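Local coordinates for protein probable glutathione S-transferase (Bordetella bronchiseptica RB50, PDB 3H1N) that is a probable glutathione S-transferase that presumably conjugates reduced glutathione to electrophilic substrates, at residues T122-D127 / A150-T155; Y183-L188 / M214-R219. All blocks are in the same frame, centred on the assembly; numbering follows the deposited sequence.

Overall arrangement
The chain begins with the thioredoxin-like domain, whose four-strand sheet and helices run as far as helix 87-97, and then enters the all-helical C-terminal domain that holds both contacts. Helix 105-127 leads through a loop into helix 142-167, and interaction 1 closes that connection near the end of the first helix. The chain then goes on to helix 183-198, passes helix 200-206, and returns with helix 211-221, where interaction 2 closes the second loop. The two loops follow in series, neither nested nor crossing, with the contact centres about 20 Å apart. Helix 183-198 unites them: its first turns form interaction 2, while its later residues Val191 and Leu195 pack against Thr122 and Phe152 of interaction 1.

Interaction 1: T122-D127 / A150-T155; sequences TAEAHD and ADFRET
The ring of Phe152 carries the contact with Glu124 and Ala125: on one face Glu124 O lies 4.1 Å above the ring plane, offset toward the rim, and at the edge, in plane, Glu124 OE1 comes to 4.0 Å from Phe152 CD1. The imidazole of His126 touches the rings of His129 and His130, and at its edge His126 ND1 donates in the ring plane to Asp127 OD1, 2.9 Å away and nearly straight at 162°. The contact joins the end of helix 105-127 to helix 142-167, neighbours in the helical C-terminal domain of the glutathione S-transferase fold. The carboxylate of Glu124 is turned 59° from the Phe152 ring, and its OE2 makes a salt bridge with Arg156, one turn beyond Phe152, so a charged tie runs beside the aromatic one. No hydrogen bond joins the segments; apolar contact does the rest, with Phe199 meeting the ring and Leu195 of helix 183-198 touching it. Beside Phe152, Asp151 packs on Ala133 of the second subunit, placing this corner near the dimer contact. Phe152 holds CG anti to its own N (chi1 -179°), which sends the ring across to the first helix. There Ala125 CA sits obliquely near Phe152 CZ at 3.9 Å, and Glu124 CB packs on Phe152 CE1 at 3.6 Å.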
# COMPACT_ATOMS: atom_id res chain seq x y z
N THR B 122 -2.25 8.67 4.14
CA THR B 122 -3.69 8.74 3.96
C THR B 122 -4.42 7.75 4.89
O THR B 122 -5.37 8.11 5.57
CB THR B 122 -4.05 8.53 2.44
OG1 THR B 122 -3.50 9.62 1.66
CG2 THR B 122 -5.55 8.44 2.23
N ALA B 123 -3.97 6.50 4.92
CA ALA B 123 -4.55 5.51 5.82
C ALA B 123 -4.39 5.91 7.30
O ALA B 123 -5.30 5.67 8.12
CB ALA B 123 -3.95 4.13 5.56
N GLU B 124 -3.24 6.51 7.63
CA GLU B 124 -3.01 6.99 9.00
C GLU B 124 -3.94 8.14 9.33
O GLU B 124 -4.42 8.23 10.47
CB GLU B 124 -1.53 7.36 9.24
CG GLU B 124 -0.62 6.14 9.26
CD GLU B 124 0.79 6.40 9.81
OE1 GLU B 124 0.97 7.33 10.62
OE2 GLU B 124 1.72 5.63 9.46
N ALA B 125 -4.24 8.99 8.35
CA ALA B 125 -5.20 10.09 8.55
C ALA B 125 -6.62 9.57 8.82
O ALA B 125 -7.44 10.25 9.47
CB ALA B 125 -5.18 11.06 7.37
N HIS B 126 -6.92 8.37 8.31
CA HIS B 126 -8.20 7.72 8.57
C HIS B 126 -8.17 7.03 9.92
O HIS B 126 -9.12 7.12 10.71
CB HIS B 126 -8.53 6.69 7.50
CG HIS B 126 -9.67 5.81 7.86
ND1 HIS B 126 -9.50 4.57 8.44
CD2 HIS B 126 -11.01 5.99 7.76
CE1 HIS B 126 -10.68 4.02 8.66
NE2 HIS B 126 -11.61 4.86 8.26
N ASP B 127 -7.09 6.30 10.16
CA ASP B 127 -6.99 5.50 11.35
C ASP B 127 -6.89 6.35 12.63
O ASP B 127 -7.13 5.85 13.71
CB ASP B 127 -5.83 4.52 11.23
CG ASP B 127 -6.11 3.39 10.23
OD1 ASP B 127 -7.20 3.34 9.60
OD2 ASP B 127 -5.24 2.51 10.10
N ALA B 150 -2.47 12.25 19.19
CA ALA B 150 -1.28 12.86 19.78
C ALA B 150 -0.02 12.37 19.07
O ALA B 150 0.84 13.17 18.75
CB ALA B 150 -1.21 12.62 21.29
N ASP B 151 0.07 11.07 18.77
CA ASP B 151 1.21 10.53 18.02
C ASP B 151 1.22 10.96 16.54
O ASP B 151 2.28 11.26 15.97
CB ASP B 151 1.27 9.01 18.13
CG ASP B 151 2.53 8.42 17.50
OD1 ASP B 151 3.65 8.77 17.95
OD2 ASP B 151 2.41 7.61 16.55
N PHE B 152 0.05 10.98 15.92
CA PHE B 152 -0.03 11.32 14.51
C PHE B 152 0.45 12.77 14.33
O PHE B 152 1.26 13.06 13.44
CB PHE B 152 -1.46 11.13 14.00
CG PHE B 152 -1.65 11.44 12.51
CD1 PHE B 152 -1.09 10.61 11.54
CD2 PHE B 152 -2.41 12.53 12.10
CE1 PHE B 152 -1.27 10.87 10.17
CE2 PHE B 152 -2.61 12.80 10.73
CZ PHE B 152 -2.03 11.98 9.77
N ARG B 153 -0.03 13.66 15.20
CA ARG B 153 0.38 15.08 15.13
C ARG B 153 1.86 15.25 15.45
O ARG B 153 2.56 15.97 14.74
CB ARG B 153 -0.41 15.98 16.10
CG ARG B 153 -1.88 16.24 15.77
CD ARG B 153 -2.52 17.27 16.74
NE ARG B 153 -2.05 17.13 18.13
CZ ARG B 153 -2.62 16.37 19.07
NH1 ARG B 153 -2.09 16.31 20.27
NH2 ARG B 153 -3.72 15.67 18.81
N GLU B 154 2.31 14.59 16.52
CA GLU B 154 3.64 14.82 17.10
C GLU B 154 4.77 14.17 16.29
O GLU B 154 5.82 14.77 16.08
CB GLU B 154 3.71 14.33 18.56
CG GLU B 154 2.93 15.18 19.58
CD GLU B 154 2.80 14.52 20.96
OE1 GLU B 154 3.51 13.53 21.24
OE2 GLU B 154 1.97 14.98 21.77
N THR B 155 4.57 12.93 15.86
CA THR B 155 5.65 12.23 15.17
C THR B 155 5.39 11.92 13.70
O THR B 155 6.30 12.05 12.87
CB THR B 155 6.08 10.94 15.91
OG1 THR B 155 5.09 9.93 15.72
CG2 THR B 155 6.26 11.18 17.40

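Interaction 2: Y183-L188 / M214-R219; sequences YADLSL and MALHAR
Asp185 and Leu188, one turn apart at the start of helix 183-198, receive Leu216 of helix 211-221 within the helical C-terminal domain. This helix start bears the Ser-x-x-Asp sequence of the N-capping box familiar in glutathione S-transferases: Asp185 OD2 accepts a hydrogen bond from the backbone N of Ser182, the half of the box in which the aspartate caps back. Tyr183 opens the helix and takes no part in the contact; its ring packs among Leu91, Leu92 and Val111. The oxygen Tyr183 O is gripped twice by Ser187, from opposite faces of its plane: N at 3.0 Å and OG at 3.1 Å, the latter 37° out of that plane. Asp185 follows with CG beside its backbone N (chi1 -60°), a turn that leads the carboxylate back toward the helix start. Its OD1 accepts a hydrogen bond from the backbone N of Leu175, so both carboxylate oxygens of this buried group are bonded to main-chain N-H groups. Leu216 comes across at about a right angle, and its CD1 lies a tight 3.2 Å from Asp185 OD1, a closeness that is doubtful because Leu216 has an unusual chi2 of 120°. The other methyl of the fork, Leu216 CD2, lies 3.6 Å from Asp185 O. Ser187 faces helix 105-127, where its OG bonds Gln115. Leu188 adds the apolar half of the contact, and Leu168 also touches Leu216. The two leucine side chains again cross nearly at right angles, Leu188 CD2 meeting Leu216 CD2 at 3.7 Å.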
# COMPACT_ATOMS: atom_id res chain seq x y z
N TYR B 183 1.43 11.54 -11.46
CA TYR B 183 0.26 11.34 -10.61
C TYR B 183 0.57 11.43 -9.10
O TYR B 183 -0.30 11.80 -8.32
CB TYR B 183 -0.47 10.05 -10.95
CG TYR B 183 0.29 8.77 -10.72
CD1 TYR B 183 0.44 8.24 -9.44
CD2 TYR B 183 0.80 8.05 -11.80
CE1 TYR B 183 1.12 7.03 -9.24
CE2 TYR B 183 1.47 6.84 -11.61
CZ TYR B 183 1.64 6.34 -10.32
OH TYR B 183 2.29 5.13 -10.12
N ALA B 184 1.81 11.11 -8.71
CA ALA B 184 2.24 11.26 -7.32
C ALA B 184 2.25 12.73 -6.87
O ALA B 184 1.96 13.04 -5.71
CB ALA B 184 3.60 10.61 -7.11
N ASP B 185 2.58 13.64 -7.79
CA ASP B 185 2.48 15.08 -7.50
C ASP B 185 1.03 15.50 -7.20
O ASP B 185 0.79 16.29 -6.27
CB ASP B 185 3.06 15.94 -8.62
CG ASP B 185 4.53 15.66 -8.87
OD1 ASP B 185 5.38 16.14 -8.10
OD2 ASP B 185 4.83 14.95 -9.86
N LEU B 186 0.08 14.98 -7.99
CA LEU B 186 -1.34 15.28 -7.74
C LEU B 186 -1.81 14.70 -6.41
O LEU B 186 -2.52 15.35 -5.64
CB LEU B 186 -2.23 14.75 -8.86
CG LEU B 186 -1.91 15.16 -10.30
CD1 LEU B 186 -2.98 14.59 -11.22
CD2 LEU B 186 -1.81 16.70 -10.45
N SER B 187 -1.38 13.47 -6.13
CA SER B 187 -1.71 12.82 -4.87
C SER B 187 -1.14 13.58 -3.68
O SER B 187 -1.78 13.68 -2.63
CB SER B 187 -1.17 11.38 -4.90
OG SER B 187 -1.85 10.63 -5.91
N LEU B 188 0.06 14.13 -3.85
CA LEU B 188 0.74 14.83 -2.77
C LEU B 188 -0.01 16.12 -2.46
O LEU B 188 -0.25 16.47 -1.28
CB LEU B 188 2.22 15.11 -3.11
CG LEU B 188 3.10 15.78 -2.02
CD1 LEU B 188 3.05 15.03 -0.67
CD2 LEU B 188 4.54 15.93 -2.50
N MSE B 214 4.95 22.95 0.15
CA MSE B 214 3.87 23.93 0.03
C MSE B 214 3.88 24.61 -1.35
O MSE B 214 2.82 24.94 -1.89
CB MSE B 214 3.91 24.93 1.19
CG MSE B 214 3.78 24.24 2.58
SE MSE B 214 2.36 22.86 2.74
CE MSE B 214 0.87 24.10 2.56
N ALA B 215 5.07 24.79 -1.91
CA ALA B 215 5.18 25.25 -3.29
C ALA B 215 4.55 24.24 -4.25
O ALA B 215 3.82 24.63 -5.16
CB ALA B 215 6.63 25.51 -3.67
N LEU B 216 4.82 22.95 -4.04
CA LEU B 216 4.23 21.90 -4.87
C LEU B 216 2.71 21.93 -4.78
O LEU B 216 2.02 21.89 -5.80
CB LEU B 216 4.77 20.53 -4.50
CG LEU B 216 4.13 19.48 -5.43
CD1 LEU B 216 5.14 18.73 -6.23
CD2 LEU B 216 3.15 18.56 -4.71
N HIS B 217 2.21 22.01 -3.55
CA HIS B 217 0.78 22.05 -3.28
C HIS B 217 0.11 23.19 -4.05
O HIS B 217 -0.91 22.98 -4.72
CB HIS B 217 0.54 22.17 -1.77
CG HIS B 217 -0.89 22.43 -1.41
ND1 HIS B 217 -1.36 23.69 -1.09
CD2 HIS B 217 -1.96 21.60 -1.35
CE1 HIS B 217 -2.65 23.62 -0.83
NE2 HIS B 217 -3.04 22.36 -0.98
N ALA B 218 0.70 24.38 -3.96
CA ALA B 218 0.18 25.56 -4.64
C ALA B 218 0.26 25.42 -6.16
O ALA B 218 -0.62 25.90 -6.87
CB ALA B 218 0.90 26.81 -4.18
N ARG B 219 1.31 24.77 -6.64
CA ARG B 219 1.54 24.61 -8.07
C ARG B 219 0.44 23.74 -8.69
O ARG B 219 -0.13 24.08 -9.72
CB ARG B 219 2.93 24.00 -8.31
CG ARG B 219 3.45 24.18 -9.72
CD ARG B 219 4.86 23.61 -9.92
NE ARG B 219 5.30 23.82 -11.30
CZ ARG B 219 6.42 23.35 -11.84
NH1 ARG B 219 7.24 22.60 -11.11
NH2 ARG B 219 6.70 23.59 -13.12